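Local coordinates for uncharacterized protein BT_3980 with actin-like ATPase fold (Bacteroides thetaiotaomicron VPI-5482, PDB 3HRG) that is of unknown function but has an actin-like ATPase fold, so a role linked to nucleotide binding is possible though unproven, at residues Y109-L112 / V117-I120; K76-I81 / F140-T145; D214-T219 / N230-F235. One frame throughout, in Å; residues are numbered along the deposited sequence.

Contact 1 (Y109-L112 / V117-I120)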
loop_
_atom_site.group_PDB
_atom_site.type_symbol
_atom_site.label_atom_id
_atom_site.label_comp_id
_atom_site.label_asym_id
_atom_site.label_seq_id
_atom_site.Cartn_x
_atom_site.Cartn_y
_atom_site.Cartn_z
ATOM N N TYR A 109 -11.829 5.613 -5.105
ATOM C CA TYR A 109 -10.854 6.620 -4.740
ATOM C C TYR A 109 -10.885 6.949 -3.244
ATOM O O TYR A 109 -11.918 6.827 -2.605
ATOM C CB TYR A 109 -11.029 7.901 -5.554
ATOM C CG TYR A 109 -12.272 8.656 -5.282
ATOM C CD1 TYR A 109 -12.315 9.615 -4.276
ATOM C CD2 TYR A 109 -13.432 8.424 -6.009
ATOM C CE1 TYR A 109 -13.488 10.324 -4.000
ATOM C CE2 TYR A 109 -14.580 9.142 -5.766
ATOM C CZ TYR A 109 -14.599 10.083 -4.747
ATOM O OH TYR A 109 -15.747 10.796 -4.485
ATOM N N ASN A 110 -9.725 7.345 -2.726
ATOM C CA ASN A 110 -9.562 7.825 -1.381
ATOM C C ASN A 110 -9.053 9.266 -1.395
ATOM O O ASN A 110 -8.046 9.554 -2.031
ATOM C CB ASN A 110 -8.495 7.060 -0.642
ATOM C CG ASN A 110 -8.755 5.566 -0.555
ATOM O OD1 ASN A 110 -7.801 4.796 -0.662
ATOM N ND2 ASN A 110 -10.007 5.148 -0.348
ATOM N N ILE A 111 -9.714 10.135 -0.645
ATOM C CA ILE A 111 -9.276 11.487 -0.480
ATOM C C ILE A 111 -8.388 11.574 0.781
ATOM O O ILE A 111 -8.803 11.167 1.872
ATOM C CB ILE A 111 -10.456 12.454 -0.320
ATOM C CG1 ILE A 111 -11.312 12.426 -1.579
ATOM C CG2 ILE A 111 -9.934 13.917 -0.065
ATOM C CD1 ILE A 111 -12.648 13.189 -1.461
ATOM N N LEU A 112 -7.181 12.088 0.615
ATOM C CA LEU A 112 -6.256 12.298 1.720
ATOM C C LEU A 112 -6.314 13.799 1.987
ATOM O O LEU A 112 -5.516 14.554 1.449
ATOM C CB LEU A 112 -4.856 11.815 1.373
ATOM C CG LEU A 112 -4.600 10.316 1.174
ATOM C CD1 LEU A 112 -5.348 9.646 -0.014
ATOM C CD2 LEU A 112 -3.080 10.088 1.061
ATOM N N VAL A 117 -4.228 15.335 -1.534
ATOM C CA VAL A 117 -4.167 14.478 -2.691
ATOM C C VAL A 117 -5.276 13.442 -2.671
ATOM O O VAL A 117 -5.923 13.187 -1.621
ATOM C CB VAL A 117 -2.820 13.721 -2.836
ATOM C CG1 VAL A 117 -1.595 14.665 -2.883
ATOM C CG2 VAL A 117 -2.647 12.718 -1.733
ATOM N N VAL A 118 -5.495 12.856 -3.839
ATOM C CA VAL A 118 -6.471 11.776 -4.012
ATOM C C VAL A 118 -5.796 10.638 -4.683
ATOM O O VAL A 118 -5.014 10.845 -5.594
ATOM C CB VAL A 118 -7.642 12.243 -4.881
ATOM C CG1 VAL A 118 -8.667 11.072 -5.158
ATOM C CG2 VAL A 118 -8.304 13.419 -4.244
ATOM N N ILE A 119 -6.093 9.417 -4.242
ATOM C CA ILE A 119 -5.581 8.214 -4.850
ATOM C C ILE A 119 -6.797 7.511 -5.478
ATOM O O ILE A 119 -7.754 7.182 -4.760
ATOM C CB ILE A 119 -4.942 7.264 -3.826
ATOM C CG1 ILE A 119 -3.723 7.927 -3.147
ATOM C CG2 ILE A 119 -4.536 5.903 -4.512
ATOM C CD1 ILE A 119 -2.557 8.171 -4.086
ATOM N N ILE A 120 -6.763 7.358 -6.810
ATOM C CA ILE A 120 -7.782 6.680 -7.604
ATOM C C ILE A 120 -7.205 5.287 -7.837
ATOM O O ILE A 120 -6.047 5.171 -8.215
ATOM C CB ILE A 120 -8.068 7.388 -8.922
ATOM C CG1 ILE A 120 -8.387 8.878 -8.716
ATOM C CG2 ILE A 120 -9.215 6.688 -9.620
ATOM C CD1 ILE A 120 -8.399 9.730 -10.055
#
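The Tyr-109 ring meets Val-118 obliquely, its CD1 lying 4.0 Å from Val-118 CG1, while Ile-111 CG1 from the ring's own strand sits in the ring plane at the edge. With CG lodged between the backbone N and the carbonyl carbon (chi1 67°), the phenol leads away from strand 117-120. It meets the Phe-86 ring with the planes at about 55° and is hydrogen-bonded through its hydroxyl to Glu-88. The other flat group, the buried amide of Asn-110, points from the other face of the sheet toward strand 139-142 and helix 144-154: OD1 takes the Ser-142 backbone N-H and bonds to the Thr-145 hydroxyl, and ND2 donates to the carbonyl of Phe-140.

On the Tyr-109 face, the side chains of Ile-111 and Val-118 lie side by side, pointing the same way, with Ile-111 CG1 4.1 Å from Val-118 CG2. On the Asn-110 face, Leu-112 spreads over two residues, with CD2 3.9 Å from Val-117 CG2 and CD1 3.9 Å from Ile-119 CG1.

The backbones pair antiparallel. Asn-110 N to Ile-119 O (2.8 Å) and Ile-119 N to Asn-110 O (3.0 Å) form a reciprocal, nearly straight couple. Leu-112 N to Val-117 O is as short as the first (2.8 Å), but the return bond, Val-117 N to Leu-112 O, is weak. This is a beta hairpin with four residues between the segments, supplying two strands of a three-stranded antiparallel sheet.

Contact 2 (K76-I81 / F140-T145); sequences KRFTMI and FYSQST
A serine hydroxyl lies over an aromatic face here: Ser-144 OG stands 3.1 Å above the plane of the Phe-78 ring, displaced toward its rim. It comes nearest the far end of the ring, 3.2 Å from Phe-78 CZ and equally close to CE2. Behind the oxygen, Ser-144 CB sits almost on the ring normal, 8° from it and 4.2 Å from the centroid, in a CH-pi contact. The whole serine side chain therefore rests on one face.

Phe-78 reaches this place because a chi1 of 68° tucks the ring over its own backbone and sends it from strand 78-81 toward the serines. Nearer the strand, Ser-142 OG approaches Phe-78 CB at 4.0 Å and lies oblique to the ring. The two serines are held in a compact turn where strand 140-142 passes into the following helix, and Thr-145 N donates to Ser-142 O over 3.1 Å. No hydrogen bond joins the two segments; their contact is small and buried, and rests on the Phe-78 side chain.

Around it three parts of the fold converge. Phe-78 belongs to the three-stranded antiparallel sheet, Ser-142 to an outer strand of one five-stranded mixed sheet, and Phe-78 also touches Ser-187 in the other. An unidentified ligand, probably from the crystallisation liquor, lies about 8 Å from the Phe-78 side chain and accepts a hydrogen bond from the backbone N of Lys-76.

The polar need of the buried Ser-144 hydroxyl is met by a hydrogen bond with Tyr-175 OH; the aromatic face beneath it is a polarisable but only weakly polar surface, and the attraction between serine and ring probably comes from van der Waals and CH-pi contact.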
loop_
_atom_site.group_PDB
_atom_site.type_symbol
_atom_site.label_atom_id
_atom_site.label_comp_id
_atom_site.label_asym_id
_atom_site.label_seq_id
_atom_site.Cartn_x
_atom_site.Cartn_y
_atom_site.Cartn_z
ATOM N N LYS A 76 -0.376 -2.157 -8.456
ATOM C CA LYS A 76 0.223 -1.026 -9.178
ATOM C C LYS A 76 -0.840 -0.180 -9.826
ATOM O O LYS A 76 -0.521 0.884 -10.390
ATOM C CB LYS A 76 1.200 -1.502 -10.265
ATOM C CG LYS A 76 0.616 -2.277 -11.395
ATOM C CD LYS A 76 1.782 -2.795 -12.303
ATOM C CE LYS A 76 1.402 -4.070 -12.936
ATOM N NZ LYS A 76 1.345 -5.136 -11.880
ATOM N N ARG A 77 -2.099 -0.625 -9.769
ATOM C CA ARG A 77 -3.188 0.045 -10.479
ATOM C C ARG A 77 -3.804 1.155 -9.658
ATOM O O ARG A 77 -4.902 1.025 -9.156
ATOM C CB ARG A 77 -4.226 -0.971 -10.943
ATOM C CG ARG A 77 -3.617 -1.973 -11.964
ATOM C CD ARG A 77 -4.582 -2.962 -12.509
ATOM N NE ARG A 77 -5.620 -2.304 -13.294
ATOM C CZ ARG A 77 -5.495 -1.915 -14.568
ATOM N NH1 ARG A 77 -4.373 -2.105 -15.270
ATOM N NH2 ARG A 77 -6.515 -1.324 -15.155
ATOM N N PHE A 78 -3.040 2.240 -9.524
ATOM C CA PHE A 78 -3.495 3.434 -8.815
ATOM C C PHE A 78 -2.869 4.634 -9.488
ATOM O O PHE A 78 -1.831 4.534 -10.165
ATOM C CB PHE A 78 -3.168 3.465 -7.303
ATOM C CG PHE A 78 -1.687 3.581 -6.991
ATOM C CD1 PHE A 78 -1.060 4.820 -6.895
ATOM C CD2 PHE A 78 -0.936 2.451 -6.840
ATOM C CE1 PHE A 78 0.282 4.911 -6.605
ATOM C CE2 PHE A 78 0.415 2.529 -6.551
ATOM C CZ PHE A 78 1.031 3.775 -6.460
ATOM N N THR A 79 -3.527 5.772 -9.302
ATOM C CA THR A 79 -3.094 7.036 -9.848
ATOM C C THR A 79 -3.317 8.144 -8.818
ATOM O O THR A 79 -4.388 8.232 -8.213
ATOM C CB THR A 79 -3.907 7.382 -11.084
ATOM O OG1 THR A 79 -3.567 6.491 -12.144
ATOM C CG2 THR A 79 -3.629 8.845 -11.525
HETATM N N MSE A 80 -2.308 8.979 -8.612
HETATM C CA MSE A 80 -2.421 10.080 -7.670
HETATM C C MSE A 80 -2.744 11.364 -8.402
HETATM O O MSE A 80 -2.157 11.632 -9.442
HETATM C CB MSE A 80 -1.121 10.242 -6.882
HETATM C CG MSE A 80 -1.148 11.340 -5.810
HETATM SE SE MSE A 80 -0.751 13.127 -6.410
HETATM C CE MSE A 80 1.136 12.915 -6.847
ATOM N N ILE A 81 -3.688 12.139 -7.849
ATOM C CA ILE A 81 -4.011 13.446 -8.418
ATOM C C ILE A 81 -4.151 14.456 -7.262
ATOM O O ILE A 81 -4.690 14.147 -6.195
ATOM C CB ILE A 81 -5.264 13.430 -9.334
ATOM C CG1 ILE A 81 -5.359 14.736 -10.145
ATOM C CG2 ILE A 81 -6.517 13.153 -8.542
ATOM C CD1 ILE A 81 -6.640 14.825 -10.928
ATOM N N PHE A 140 -12.792 0.656 1.827
ATOM C CA PHE A 140 -11.772 0.186 0.849
ATOM C C PHE A 140 -10.692 1.225 0.590
ATOM O O PHE A 140 -11.016 2.388 0.318
ATOM C CB PHE A 140 -12.416 -0.144 -0.472
ATOM C CG PHE A 140 -13.318 -1.343 -0.417
ATOM C CD1 PHE A 140 -14.601 -1.219 0.047
ATOM C CD2 PHE A 140 -12.844 -2.594 -0.818
ATOM C CE1 PHE A 140 -15.437 -2.326 0.125
ATOM C CE2 PHE A 140 -13.671 -3.715 -0.738
ATOM C CZ PHE A 140 -14.959 -3.568 -0.300
ATOM N N TYR A 141 -9.431 0.794 0.662
ATOM C CA TYR A 141 -8.304 1.683 0.423
ATOM C C TYR A 141 -7.304 1.104 -0.506
ATOM O O TYR A 141 -7.143 -0.096 -0.575
ATOM C CB TYR A 141 -7.511 1.923 1.706
ATOM C CG TYR A 141 -8.310 2.553 2.815
ATOM C CD1 TYR A 141 -8.395 3.943 2.940
ATOM C CD2 TYR A 141 -8.967 1.765 3.740
ATOM C CE1 TYR A 141 -9.133 4.524 3.941
ATOM C CE2 TYR A 141 -9.714 2.329 4.747
ATOM C CZ TYR A 141 -9.790 3.707 4.846
ATOM O OH TYR A 141 -10.517 4.216 5.855
ATOM N N SER A 142 -6.638 1.987 -1.230
ATOM C CA SER A 142 -5.468 1.628 -1.966
ATOM C C SER A 142 -4.431 1.502 -0.873
ATOM O O SER A 142 -4.479 2.260 0.117
ATOM C CB SER A 142 -5.023 2.783 -2.890
ATOM O OG SER A 142 -3.721 2.571 -3.453
ATOM N N GLN A 143 -3.489 0.577 -1.006
ATOM C CA GLN A 143 -2.397 0.454 -0.025
ATOM C C GLN A 143 -1.598 1.776 0.015
ATOM O O GLN A 143 -1.077 2.161 1.073
ATOM C CB GLN A 143 -1.501 -0.732 -0.346
ATOM C CG GLN A 143 -0.320 -0.877 0.585
ATOM C CD GLN A 143 0.650 -1.914 0.177
ATOM O OE1 GLN A 143 1.065 -1.959 -0.979
ATOM N NE2 GLN A 143 1.111 -2.717 1.147
ATOM N N SER A 144 -1.529 2.471 -1.125
ATOM C CA SER A 144 -0.858 3.759 -1.210
ATOM C C SER A 144 -1.423 4.850 -0.276
ATOM O O SER A 144 -0.673 5.731 0.160
ATOM C CB SER A 144 -0.875 4.261 -2.629
ATOM O OG SER A 144 -0.084 3.440 -3.479
ATOM N N THR A 145 -2.710 4.777 0.054
ATOM C CA THR A 145 -3.342 5.785 0.923
ATOM C C THR A 145 -2.711 5.868 2.344
ATOM O O THR A 145 -2.178 6.932 2.708
ATOM C CB THR A 145 -4.847 5.611 0.904
ATOM O OG1 THR A 145 -5.300 5.803 -0.447
ATOM C CG2 THR A 145 -5.534 6.585 1.874
#

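Contact 3 (D214-T219 / N230-F235); sequences DELHLT and NELKKF
Apolar contact between Leu-216, Leu-218 and Leu-232 is all that joins these segments directly. One methyl of the helix, Leu-232 CD1, serves both strand residues, lying 3.8 Å from Leu-216 CD2 and 4.0 Å from Leu-218 CD1. The two approaches differ: Leu-216 and Leu-232 cross at about a right angle, whereas Leu-218 and Leu-232 meet tip to tip. The strand leucines lie two residues apart on one face of the sheet, yet their branches are set differently. Leu-216 has CG opposite its backbone N (chi1 170°), while Leu-218 has it beside that atom (chi1 -63°). The cluster continues to Leu-200 of helix 193-206, Met-163 and Ala-165 of the neighbouring strand, and Val-239.

Strand 215-220, helix 225-235 and strand 239-241 form a beta-alpha-beta crossover, in which the helix packs over the parallel strands of a five-stranded mixed sheet. Within these segments Leu-232 is the helix residue that meets the first strand.

No polar bond crosses between the segments; two side-chain pairs form within them. On the strand, away from the leucines, His-217 NE2 donates to Glu-215 OE1 over 2.8 Å, meeting the anti side of the carboxylate; Glu-215 has two conformers, so this bond is doubtful as a constant feature. Along the helix, Lys-234 NZ and Glu-231 OE2 form a 2.7 Å salt bridge. Asp-214 bonds instead to the backbone N atoms of Asn-210 and Lys-161.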
loop_
_atom_site.group_PDB
_atom_site.type_symbol
_atom_site.label_atom_id
_atom_site.label_comp_id
_atom_site.label_asym_id
_atom_site.label_seq_id
_atom_site.Cartn_x
_atom_site.Cartn_y
_atom_site.Cartn_z
ATOM N N ASP A 214 19.763 14.267 -0.633
ATOM C CA ASP A 214 18.463 13.552 -0.556
ATOM C C ASP A 214 18.568 12.074 -0.192
ATOM O O ASP A 214 19.598 11.465 -0.377
ATOM C CB ASP A 214 17.634 13.897 -1.793
ATOM C CG ASP A 214 17.433 15.398 -1.934
ATOM O OD1 ASP A 214 17.340 16.103 -0.924
ATOM O OD2 ASP A 214 17.347 15.902 -3.058
ATOM N N GLU A 215 17.461 11.506 0.285
ATOM C CA GLU A 215 17.501 10.150 0.820
ATOM C C GLU A 215 16.550 9.170 0.201
ATOM O O GLU A 215 15.434 9.522 -0.153
ATOM C CB GLU A 215 17.224 10.189 2.348
ATOM C CG GLU A 215 18.240 11.020 3.139
ATOM C CD GLU A 215 17.992 11.079 4.656
ATOM O OE1 GLU A 215 17.010 10.495 5.187
ATOM O OE2 GLU A 215 18.808 11.735 5.321
ATOM N N LEU A 216 17.024 7.921 0.103
ATOM C CA LEU A 216 16.233 6.798 -0.372
ATOM C C LEU A 216 16.036 5.864 0.820
ATOM O O LEU A 216 17.031 5.433 1.455
ATOM C CB LEU A 216 16.911 6.042 -1.522
ATOM C CG LEU A 216 16.269 4.719 -1.910
ATOM C CD1 LEU A 216 14.774 4.934 -2.294
ATOM C CD2 LEU A 216 17.072 4.021 -3.036
ATOM N N HIS A 217 14.779 5.555 1.111
ATOM C CA HIS A 217 14.367 4.648 2.185
ATOM C C HIS A 217 13.615 3.459 1.559
ATOM O O HIS A 217 12.633 3.628 0.842
ATOM C CB HIS A 217 13.517 5.390 3.209
ATOM C CG HIS A 217 14.247 6.490 3.919
ATOM N ND1 HIS A 217 14.683 6.369 5.215
ATOM C CD2 HIS A 217 14.623 7.730 3.509
ATOM C CE1 HIS A 217 15.304 7.485 5.582
ATOM N NE2 HIS A 217 15.284 8.327 4.564
ATOM N N LEU A 218 14.105 2.257 1.814
ATOM C CA LEU A 218 13.549 1.041 1.228
ATOM C C LEU A 218 12.859 0.152 2.248
ATOM O O LEU A 218 13.314 0.030 3.396
ATOM C CB LEU A 218 14.690 0.233 0.593
ATOM C CG LEU A 218 15.448 0.867 -0.560
ATOM C CD1 LEU A 218 16.728 0.099 -0.851
ATOM C CD2 LEU A 218 14.557 0.935 -1.778
ATOM N N THR A 219 11.749 -0.451 1.837
ATOM C CA THR A 219 11.045 -1.390 2.676
ATOM C C THR A 219 10.388 -2.457 1.800
ATOM O O THR A 219 10.252 -2.267 0.588
ATOM C CB THR A 219 10.020 -0.690 3.598
ATOM O OG1 THR A 219 9.538 -1.656 4.548
ATOM C CG2 THR A 219 8.878 -0.095 2.828
ATOM N N ASN A 230 24.458 -2.418 -3.376
ATOM C CA ASN A 230 25.752 -2.052 -3.974
ATOM C C ASN A 230 25.592 -1.139 -5.180
ATOM O O ASN A 230 26.343 -0.185 -5.317
ATOM C CB ASN A 230 26.576 -3.269 -4.355
ATOM C CG ASN A 230 27.186 -3.951 -3.160
ATOM O OD1 ASN A 230 27.180 -3.403 -2.052
ATOM N ND2 ASN A 230 27.738 -5.144 -3.371
ATOM N N GLU A 231 24.616 -1.439 -6.032
ATOM C CA GLU A 231 24.348 -0.620 -7.216
ATOM C C GLU A 231 23.732 0.712 -6.867
ATOM O O GLU A 231 24.149 1.732 -7.401
ATOM C CB GLU A 231 23.444 -1.326 -8.224
ATOM C CG GLU A 231 24.213 -2.063 -9.269
ATOM C CD GLU A 231 25.023 -1.090 -10.161
ATOM O OE1 GLU A 231 24.488 -0.046 -10.644
ATOM O OE2 GLU A 231 26.205 -1.358 -10.336
ATOM N N LEU A 232 22.704 0.720 -6.032
ATOM C CA LEU A 232 22.107 2.005 -5.646
ATOM C C LEU A 232 23.118 2.959 -4.976
ATOM O O LEU A 232 23.083 4.171 -5.244
ATOM C CB LEU A 232 20.897 1.795 -4.738
ATOM C CG LEU A 232 19.629 1.204 -5.350
ATOM C CD1 LEU A 232 18.721 0.751 -4.216
ATOM C CD2 LEU A 232 18.901 2.153 -6.336
ATOM N N LYS A 233 24.006 2.428 -4.133
ATOM C CA LYS A 233 25.002 3.232 -3.400
ATOM C C LYS A 233 26.009 3.947 -4.302
ATOM O O LYS A 233 26.655 4.896 -3.873
ATOM C CB LYS A 233 25.767 2.407 -2.352
ATOM C CG LYS A 233 25.036 2.146 -1.035
ATOM C CD LYS A 233 26.015 1.526 -0.028
ATOM C CE LYS A 233 25.437 1.404 1.386
ATOM N NZ LYS A 233 24.292 0.449 1.489
ATOM N N LYS A 234 26.149 3.488 -5.552
ATOM C CA LYS A 234 27.059 4.152 -6.468
ATOM C C LYS A 234 26.531 5.554 -6.831
ATOM O O LYS A 234 27.297 6.450 -7.127
ATOM C CB LYS A 234 27.183 3.374 -7.775
ATOM C CG LYS A 234 27.761 1.976 -7.656
ATOM C CD LYS A 234 27.934 1.349 -9.035
ATOM C CE LYS A 234 28.618 -0.021 -8.899
ATOM N NZ LYS A 234 28.846 -0.645 -10.236
ATOM N N PHE A 235 25.212 5.707 -6.811
ATOM C CA PHE A 235 24.546 6.924 -7.221
ATOM C C PHE A 235 23.878 7.705 -6.085
ATOM O O PHE A 235 23.864 8.935 -6.107
ATOM C CB PHE A 235 23.473 6.537 -8.248
ATOM C CG PHE A 235 24.034 5.987 -9.517
ATOM C CD1 PHE A 235 24.492 6.847 -10.503
ATOM C CD2 PHE A 235 24.113 4.615 -9.732
ATOM C CE1 PHE A 235 25.038 6.349 -11.665
ATOM C CE2 PHE A 235 24.684 4.105 -10.915
ATOM C CZ PHE A 235 25.126 4.971 -11.863
#

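Contacts 1 and 2 are neighbours, their centres about 7 Å apart. Contact 1 lies wholly in the three-stranded antiparallel sheet, whereas contact 2 reaches from that sheet to strand 139-142 and helix 144-154; contact 1 is nested within the chain loop that contact 2 closes. Contact 3 lies apart, its centre about 24 Å from that of contact 2, between the second five-stranded sheet and a helix packed on it. All three are largely buried, but contact 2 is the most central, contact 1 has an exposed margin and contact 3 is flanked by exposed helix residues. Their chemistry follows: backbone pairing for contact 1, a polar-aromatic meeting for contact 2, and aliphatic helix-on-sheet packing for contact 3.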